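Local coordinates for fluoroacetyl-CoA thioesterase (Streptomyces cattleya, PDB 3KVU), which hydrolyses fluoroacetyl-CoA to fluoroacetate and CoA, which confers fluoroacetate resistance, but does not use acetyl-CoA as a substrate, at residues L68-C73 / E119-H124; R24-E29 / V39-F44. The protein carries 1 engineered substitution. All coordinates share one frame; numbering follows the deposited sequence.

Contact 1 of 2, residues L68-C73 / E119-H124; sequences LGTAIC and ERAVIH. With ACO (acetyl coenzyme *a), chain F.
Leu68, Thr70 and Glu119 carry this antiparallel strand pair, which belongs to the sheet of the hotdog fold and holds a classic beta bulge. Leu68 faces Ala121 in a hydrogen-bonded pair: Leu68 N reaches Ala121 O at 3.1 Å, and Ala121 N returns to Leu68 O at 2.8 Å. Gly69 and Arg120 form the next, non-hydrogen-bonded pair. The register then slips by one, and both Thr70 and Ala71 face Glu119. Glu119 O serves both residues. Thr70 N bonds to it at 2.8 Å, while the bond from Ala71 N is weak. The Leu68 side chain lies across that of Ile123 at about a right angle, with Leu68 CG 4.1 Å from Ile123 CD1. Phe128 of helix 125-135 touches both side chains, and so does Pro37 of the second subunit. The Leu68 methyls turn to the acetyl coenzyme A, CD2 lying 4.0 Å from its sulfur S1P. Thr70 OG1 sits between the backbone N and the carbonyl carbon (chi1 45°), which points it at the Glu119 carboxylate. Its hydrogen bond to Glu119 OE1 is modelled as very short, so the exact length is doubtful. OE1 also forms a salt bridge with Arg99. Thr70 CG2 packs instead on Ala121 CB. Among these residues, Gly69 and Arg120 are part of the substrate site. The Arg120 chain bends at chi3 (54°) and sets one face of its guanidinium, near the rim, against the peptide link between Leu68 and Gly69; its NE bonds to Ser67 OG. Gly69 N is 3.4 Å from Arg120 NH1, a pair of donors that form no hydrogen bond. NH1 also approaches the ligand, 4.0 Å from the acetyl methyl CH3.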
loop_
_atom_site.group_PDB
_atom_site.type_symbol
_atom_site.label_atom_id
_atom_site.label_comp_id
_atom_site.label_asym_id
_atom_site.label_seq_id
_atom_site.Cartn_x
_atom_site.Cartn_y
_atom_site.Cartn_z
ATOM N N LEU A 68 9.125 -9.532 -6.145
ATOM C CA LEU A 68 7.794 -8.869 -6.114
ATOM C C LEU A 68 7.205 -9.072 -4.704
ATOM O O LEU A 68 7.415 -10.093 -4.096
ATOM C CB LEU A 68 6.871 -9.494 -7.199
ATOM C CG LEU A 68 7.360 -9.445 -8.681
ATOM C CD1 LEU A 68 6.424 -10.148 -9.637
ATOM C CD2 LEU A 68 7.661 -8.042 -9.232
ATOM N N GLY A 69 6.462 -8.094 -4.188
ATOM C CA GLY A 69 5.650 -8.330 -2.952
ATOM C C GLY A 69 4.433 -9.188 -3.115
ATOM O O GLY A 69 3.679 -9.024 -4.025
ATOM N N THR A 70 4.241 -10.137 -2.236
ATOM C CA THR A 70 3.210 -11.071 -2.416
ATOM C C THR A 70 2.204 -10.928 -1.314
ATOM O O THR A 70 1.079 -11.332 -1.513
ATOM C CB THR A 70 3.789 -12.465 -2.505
ATOM O OG1 THR A 70 4.761 -12.599 -1.484
ATOM C CG2 THR A 70 4.543 -12.634 -3.822
ATOM N N ALA A 71 2.572 -10.298 -0.173
ATOM C CA ALA A 71 1.613 -10.017 0.920
ATOM C C ALA A 71 2.061 -8.778 1.666
ATOM O O ALA A 71 3.268 -8.551 1.788
ATOM C CB ALA A 71 1.472 -11.223 1.875
ATOM N N ILE A 72 1.113 -7.944 2.128
ATOM C CA ILE A 72 1.408 -6.825 3.037
ATOM C C ILE A 72 0.393 -6.807 4.181
ATOM O O ILE A 72 -0.803 -7.003 3.946
ATOM C CB ILE A 72 1.576 -5.453 2.315
ATOM C CG1 ILE A 72 2.039 -4.384 3.332
ATOM C CG2 ILE A 72 0.332 -4.998 1.462
ATOM C CD1 ILE A 72 3.609 -4.313 3.521
ATOM N N CYS A 73 0.836 -6.681 5.423
ATOM C CA CYS A 73 -0.139 -6.707 6.539
ATOM C C CYS A 73 0.342 -5.747 7.592
ATOM O O CYS A 73 1.249 -6.079 8.315
ATOM C CB CYS A 73 -0.293 -8.105 7.080
ATOM S SG CYS A 73 -1.745 -8.348 8.055
ATOM N N GLU A 119 5.667 -9.937 2.682
ATOM C CA GLU A 119 6.204 -11.160 2.041
ATOM C C GLU A 119 6.682 -10.801 0.650
ATOM O O GLU A 119 6.045 -9.952 -0.039
ATOM C CB GLU A 119 5.170 -12.290 1.969
ATOM C CG GLU A 119 5.822 -13.626 1.607
ATOM C CD GLU A 119 4.895 -14.630 1.158
ATOM O OE1 GLU A 119 4.248 -14.374 0.112
ATOM O OE2 GLU A 119 4.845 -15.700 1.827
ATOM N N ARG A 120 7.866 -11.293 0.265
ATOM C CA ARG A 120 8.283 -11.120 -1.130
ATOM C C ARG A 120 8.621 -12.447 -1.792
ATOM O O ARG A 120 8.880 -13.439 -1.114
ATOM C CB ARG A 120 9.410 -10.081 -1.370
ATOM C CG ARG A 120 9.337 -8.852 -0.509
ATOM C CD ARG A 120 10.383 -7.847 -0.886
ATOM N NE ARG A 120 10.395 -7.467 -2.299
ATOM C CZ ARG A 120 9.523 -6.663 -2.920
ATOM N NH1 ARG A 120 8.498 -6.097 -2.270
ATOM N NH2 ARG A 120 9.686 -6.380 -4.214
ATOM N N ALA A 121 8.550 -12.482 -3.117
ATOM C CA ALA A 121 8.900 -13.713 -3.832
ATOM C C ALA A 121 10.084 -13.424 -4.731
ATOM O O ALA A 121 10.059 -12.420 -5.468
ATOM C CB ALA A 121 7.729 -14.200 -4.657
ATOM N N VAL A 122 11.139 -14.257 -4.662
ATOM C CA VAL A 122 12.264 -13.995 -5.564
ATOM C C VAL A 122 11.869 -14.488 -6.959
ATOM O O VAL A 122 11.363 -15.598 -7.088
ATOM C CB VAL A 122 13.548 -14.693 -5.118
ATOM C CG1 VAL A 122 14.580 -14.527 -6.166
ATOM C CG2 VAL A 122 14.032 -14.128 -3.834
ATOM N N ILE A 123 12.094 -13.686 -7.976
ATOM C CA ILE A 123 11.758 -14.120 -9.317
ATOM C C ILE A 123 12.944 -14.008 -10.285
ATOM O O ILE A 123 13.917 -13.327 -9.983
ATOM C CB ILE A 123 10.645 -13.279 -9.917
ATOM C CG1 ILE A 123 11.031 -11.777 -9.839
ATOM C CG2 ILE A 123 9.290 -13.767 -9.327
ATOM C CD1 ILE A 123 10.438 -10.831 -10.954
ATOM N N HIS A 124 12.790 -14.644 -11.452
ATOM C CA HIS A 124 13.640 -14.372 -12.615
ATOM C C HIS A 124 13.078 -13.300 -13.551
ATOM O O HIS A 124 12.040 -13.473 -14.214
ATOM C CB HIS A 124 13.888 -15.717 -13.315
ATOM C CG HIS A 124 14.778 -16.644 -12.540
ATOM N ND1 HIS A 124 14.310 -17.763 -11.867
ATOM C CD2 HIS A 124 16.119 -16.624 -12.348
ATOM C CE1 HIS A 124 15.325 -18.368 -11.279
ATOM N NE2 HIS A 124 16.426 -17.686 -11.538
HETATM N N1A ACO F . 0.475 -14.273 -13.079
HETATM C C2A ACO F . 1.782 -14.183 -13.374
HETATM N N3A ACO F . 2.612 -15.263 -13.449
HETATM C C4A ACO F . 2.200 -16.551 -13.228
HETATM C C5A ACO F . 0.768 -16.720 -12.897
HETATM C C6A ACO F . -0.083 -15.489 -12.834
HETATM N N6A ACO F . -1.399 -15.582 -12.534
HETATM N N7A ACO F . 0.581 -18.046 -12.716
HETATM C C8A ACO F . 1.772 -18.674 -12.916
HETATM N N9A ACO F . 2.756 -17.799 -13.247
HETATM C C1B ACO F . 4.205 -18.204 -13.494
HETATM C C2B ACO F . 4.651 -19.121 -14.670
HETATM O O2B ACO F . 4.228 -20.499 -14.640
HETATM C C3B ACO F . 6.179 -18.961 -14.650
HETATM O O3B ACO F . 6.775 -19.844 -13.667
HETATM P P3B ACO F . 8.151 -20.713 -13.801
HETATM O O7A ACO F . 8.074 -21.074 -15.276
HETATM O O8A ACO F . 9.255 -19.766 -13.356
HETATM O O9A ACO F . 8.076 -21.917 -12.869
HETATM C C4B ACO F . 6.314 -17.459 -14.291
HETATM O O4B ACO F . 5.097 -17.080 -13.588
HETATM C C5B ACO F . 7.616 -16.920 -13.612
HETATM O O5B ACO F . 7.841 -17.284 -12.231
HETATM P P1A ACO F . 6.915 -16.820 -10.964
HETATM O O1A ACO F . 6.199 -15.586 -11.457
HETATM O O2A ACO F . 7.870 -16.684 -9.801
HETATM O O3A ACO F . 5.862 -18.079 -10.664
HETATM P P2A ACO F . 4.596 -18.409 -9.627
HETATM O O4A ACO F . 5.124 -19.006 -8.338
HETATM O O5A ACO F . 3.522 -19.214 -10.375
HETATM O O6A ACO F . 3.860 -17.053 -9.116
HETATM C CBP ACO F . 4.822 -14.904 -8.538
HETATM C CCP ACO F . 4.406 -16.290 -8.038
HETATM C CDP ACO F . 5.510 -13.923 -7.592
HETATM C CEP ACO F . 4.387 -14.437 -9.924
HETATM C CAP ACO F . 3.552 -14.285 -7.888
HETATM O OAP ACO F . 2.455 -15.152 -7.562
HETATM C C9P ACO F . 2.934 -13.084 -8.526
HETATM O O9P ACO F . 2.929 -12.741 -9.717
HETATM N N8P ACO F . 2.380 -12.424 -7.531
HETATM C C7P ACO F . 1.702 -11.175 -7.594
HETATM C C6P ACO F . 2.588 -10.389 -8.521
HETATM C C5P ACO F . 2.719 -9.056 -7.904
HETATM O O5P ACO F . 2.840 -9.019 -6.692
HETATM N N4P ACO F . 2.722 -8.019 -8.715
HETATM C C3P ACO F . 2.834 -6.629 -8.280
HETATM C C2P ACO F . 3.526 -6.624 -6.948
HETATM S S1P ACO F . 5.001 -5.737 -7.286
HETATM C C ACO F . 5.239 -4.692 -6.055
HETATM O O ACO F . 5.205 -3.541 -6.382
HETATM C CH3 ACO F . 5.488 -5.172 -4.673
#

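Contact 2 of 2, residues R24-E29 / V39-F44; sequences RHLYPE and VFASGF. Engineered in segment 39-44: Ser42 (natural residue Thr). With ACO (acetyl coenzyme *a), chain E.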
loop_
_atom_site.group_PDB
_atom_site.type_symbol
_atom_site.label_atom_id
_atom_site.label_comp_id
_atom_site.label_asym_id
_atom_site.label_seq_id
_atom_site.Cartn_x
_atom_site.Cartn_y
_atom_site.Cartn_z
ATOM N N ARG A 24 -3.639 12.468 -1.766
ATOM C CA ARG A 24 -4.122 12.902 -3.062
ATOM C C ARG A 24 -3.201 12.644 -4.235
ATOM O O ARG A 24 -3.608 12.781 -5.385
ATOM C CB ARG A 24 -4.465 14.379 -3.029
ATOM C CG ARG A 24 -3.405 15.202 -2.407
ATOM C CD ARG A 24 -3.702 16.606 -2.649
ATOM N NE ARG A 24 -3.412 16.904 -4.028
ATOM C CZ ARG A 24 -2.627 17.894 -4.433
ATOM N NH1 ARG A 24 -2.062 18.690 -3.541
ATOM N NH2 ARG A 24 -2.410 18.082 -5.732
ATOM N N HIS A 25 -1.938 12.362 -3.972
ATOM C CA HIS A 25 -1.000 12.074 -5.054
ATOM C C HIS A 25 -0.953 10.564 -5.386
ATOM O O HIS A 25 -0.444 10.185 -6.410
ATOM C CB HIS A 25 0.413 12.629 -4.738
ATOM C CG HIS A 25 0.466 14.117 -4.583
ATOM N ND1 HIS A 25 0.550 14.980 -5.661
ATOM C CD2 HIS A 25 0.387 14.904 -3.477
ATOM C CE1 HIS A 25 0.539 16.234 -5.226
ATOM N NE2 HIS A 25 0.428 16.212 -3.906
ATOM N N LEU A 26 -1.453 9.721 -4.485
ATOM C CA LEU A 26 -1.554 8.300 -4.746
ATOM C C LEU A 26 -2.562 8.108 -5.845
ATOM O O LEU A 26 -2.312 7.406 -6.849
ATOM C CB LEU A 26 -1.990 7.534 -3.543
ATOM C CG LEU A 26 -1.706 6.042 -3.751
ATOM C CD1 LEU A 26 -0.203 5.778 -3.924
ATOM C CD2 LEU A 26 -2.195 5.339 -2.629
ATOM N N TYR A 27 -3.700 8.762 -5.687
ATOM C CA TYR A 27 -4.682 8.695 -6.746
ATOM C C TYR A 27 -5.201 10.043 -7.121
ATOM O O TYR A 27 -6.263 10.459 -6.644
ATOM C CB TYR A 27 -5.790 7.764 -6.349
ATOM C CG TYR A 27 -5.479 6.314 -6.676
ATOM C CD1 TYR A 27 -5.774 5.772 -7.954
ATOM C CD2 TYR A 27 -4.910 5.487 -5.718
ATOM C CE1 TYR A 27 -5.533 4.402 -8.221
ATOM C CE2 TYR A 27 -4.659 4.163 -5.975
ATOM C CZ TYR A 27 -4.978 3.626 -7.238
ATOM O OH TYR A 27 -4.661 2.319 -7.440
ATOM N N PRO A 28 -4.461 10.743 -7.980
ATOM C CA PRO A 28 -4.940 12.038 -8.544
ATOM C C PRO A 28 -6.359 11.971 -9.187
ATOM O O PRO A 28 -7.049 13.015 -9.265
ATOM C CB PRO A 28 -3.880 12.368 -9.569
ATOM C CG PRO A 28 -2.633 11.728 -9.036
ATOM C CD PRO A 28 -3.120 10.384 -8.480
ATOM N N GLU A 29 -6.762 10.746 -9.588
ATOM C CA GLU A 29 -8.059 10.392 -10.224
ATOM C C GLU A 29 -9.254 10.478 -9.270
ATOM O O GLU A 29 -10.410 10.655 -9.718
ATOM C CB GLU A 29 -8.094 8.921 -10.702
ATOM C CG GLU A 29 -7.081 8.433 -11.691
ATOM C CD GLU A 29 -5.769 7.847 -11.108
ATOM O OE1 GLU A 29 -5.092 7.229 -11.950
ATOM O OE2 GLU A 29 -5.366 7.998 -9.902
ATOM N N VAL A 39 -1.448 14.263 4.447
ATOM C CA VAL A 39 -0.602 13.360 5.189
ATOM C C VAL A 39 -0.158 12.244 4.229
ATOM O O VAL A 39 -0.748 12.095 3.154
ATOM C CB VAL A 39 -1.238 12.807 6.464
ATOM C CG1 VAL A 39 -1.528 13.973 7.412
ATOM C CG2 VAL A 39 -2.525 11.951 6.167
ATOM N N PHE A 40 0.949 11.580 4.614
ATOM C CA PHE A 40 1.524 10.381 4.017
ATOM C C PHE A 40 0.488 9.247 3.830
ATOM O O PHE A 40 -0.028 8.653 4.797
ATOM C CB PHE A 40 2.670 9.901 4.945
ATOM C CG PHE A 40 3.734 8.984 4.281
ATOM C CD1 PHE A 40 4.172 9.181 2.968
ATOM C CD2 PHE A 40 4.342 7.976 5.031
ATOM C CE1 PHE A 40 5.170 8.324 2.382
ATOM C CE2 PHE A 40 5.324 7.136 4.444
ATOM C CZ PHE A 40 5.728 7.336 3.102
ATOM N N ALA A 41 0.215 8.920 2.573
ATOM C CA ALA A 41 -0.769 7.903 2.269
ATOM C C ALA A 41 -0.391 6.452 2.785
ATOM O O ALA A 41 0.797 6.097 2.838
ATOM C CB ALA A 41 -0.998 7.954 0.826
ATOM N N SER A 42 -1.347 5.600 3.137
ATOM C CA SER A 42 -1.010 4.193 3.465
ATOM C C SER A 42 -0.291 3.450 2.325
ATOM O O SER A 42 0.585 2.644 2.574
ATOM C CB SER A 42 -2.214 3.376 3.908
ATOM O OG SER A 42 -2.647 3.802 5.206
ATOM N N GLY A 43 -0.625 3.784 1.092
ATOM C CA GLY A 43 -0.014 3.151 -0.049
ATOM C C GLY A 43 1.441 3.533 -0.261
ATOM O O GLY A 43 2.253 2.657 -0.616
ATOM N N PHE A 44 1.733 4.835 -0.178
ATOM C CA PHE A 44 3.085 5.352 -0.163
ATOM C C PHE A 44 3.914 4.793 0.998
ATOM O O PHE A 44 5.112 4.545 0.848
ATOM C CB PHE A 44 3.083 6.844 -0.101
ATOM C CG PHE A 44 2.815 7.468 -1.403
ATOM C CD1 PHE A 44 3.500 7.032 -2.551
ATOM C CD2 PHE A 44 1.856 8.406 -1.526
ATOM C CE1 PHE A 44 3.218 7.580 -3.780
ATOM C CE2 PHE A 44 1.564 8.981 -2.762
ATOM C CZ PHE A 44 2.247 8.566 -3.896
HETATM C CAP ACO E . -4.836 5.490 14.944
HETATM O OAP ACO E . -4.878 4.069 14.584
HETATM C C9P ACO E . -4.916 6.536 13.832
HETATM O O9P ACO E . -5.883 7.297 13.815
HETATM N N8P ACO E . -3.925 6.576 12.923
HETATM C C7P ACO E . -3.705 7.452 11.791
HETATM C C6P ACO E . -3.477 6.537 10.600
HETATM C C5P ACO E . -3.117 7.321 9.347
HETATM O O5P ACO E . -2.349 8.247 9.285
HETATM N N4P ACO E . -3.596 7.051 8.162
HETATM C C3P ACO E . -3.110 7.967 7.153
HETATM C C2P ACO E . -3.377 7.243 5.885
HETATM S S1P ACO E . -4.815 7.890 5.104
HETATM C C ACO E . -4.556 6.898 3.841
HETATM O O ACO E . -3.868 7.300 2.918
HETATM C CH3 ACO E . -5.152 5.544 4.057
#
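The first turn of helix 42-57 belongs to the substrate-binding site, and on this turn Phe44 packs against Leu26 of the short, weakly bonded helix 23-26. The contact is apolar. Leu26 CG lies anti to the backbone N (chi1 -164°), and its CD1 methyl stands over the centre of the Phe44 ring. This is a CH-pi contact, 3.8 Å from CD1 to the ring centroid and 13° off the ring normal. The other methyl, CD2, rests 4.0 Å from Gly43 CA. His25 meets the same ring differently: its carbonyl carbon lies at the ring edge, 4.0 Å from Phe44 CE2. Ala41 is the N-cap residue. Just after it, Ser42 N donates a hydrogen bond of 3.0 Å to the thioester carbonyl oxygen O of the bound acetyl coenzyme A. The N terminus of helix 42-57 would be expected to polarise this carbonyl. Ser42 is an engineered replacement of Thr, and its OG bonds to His76 ND1. Tyr27 OH bonds to Phe44 O of the second subunit, the reverse bond is made as well, and Phe44 of the second subunit packs on Leu26. Helix 23-26 lies beside the start of helix 42-57, and the segment before that helix is tied by backbone bonds to Val23, Lys21 and Thr80.

Overall arrangement
Contact 2 comes first in the chain, and helix 42-57 leads on to strand 65-75. The centres of contacts 1 and 2 are about 22 Å apart, the chain's centre falls between them, and their nearest atoms are about 7 Å apart. Within one chain they touch different acetyl coenzyme A molecules. The dimer brings the two kinds of contact together. The ligand held by Ser42 of contact 2 is also hydrogen-bonded to Gly69 O of the second subunit, a contact 1 residue, and Ile72 packs on Ser42 of the second subunit. Active-site Glu50 joins both: its side chain is about 4 Å from that of Arg120 in its own chain, and it packs on Ser42 of the other subunit.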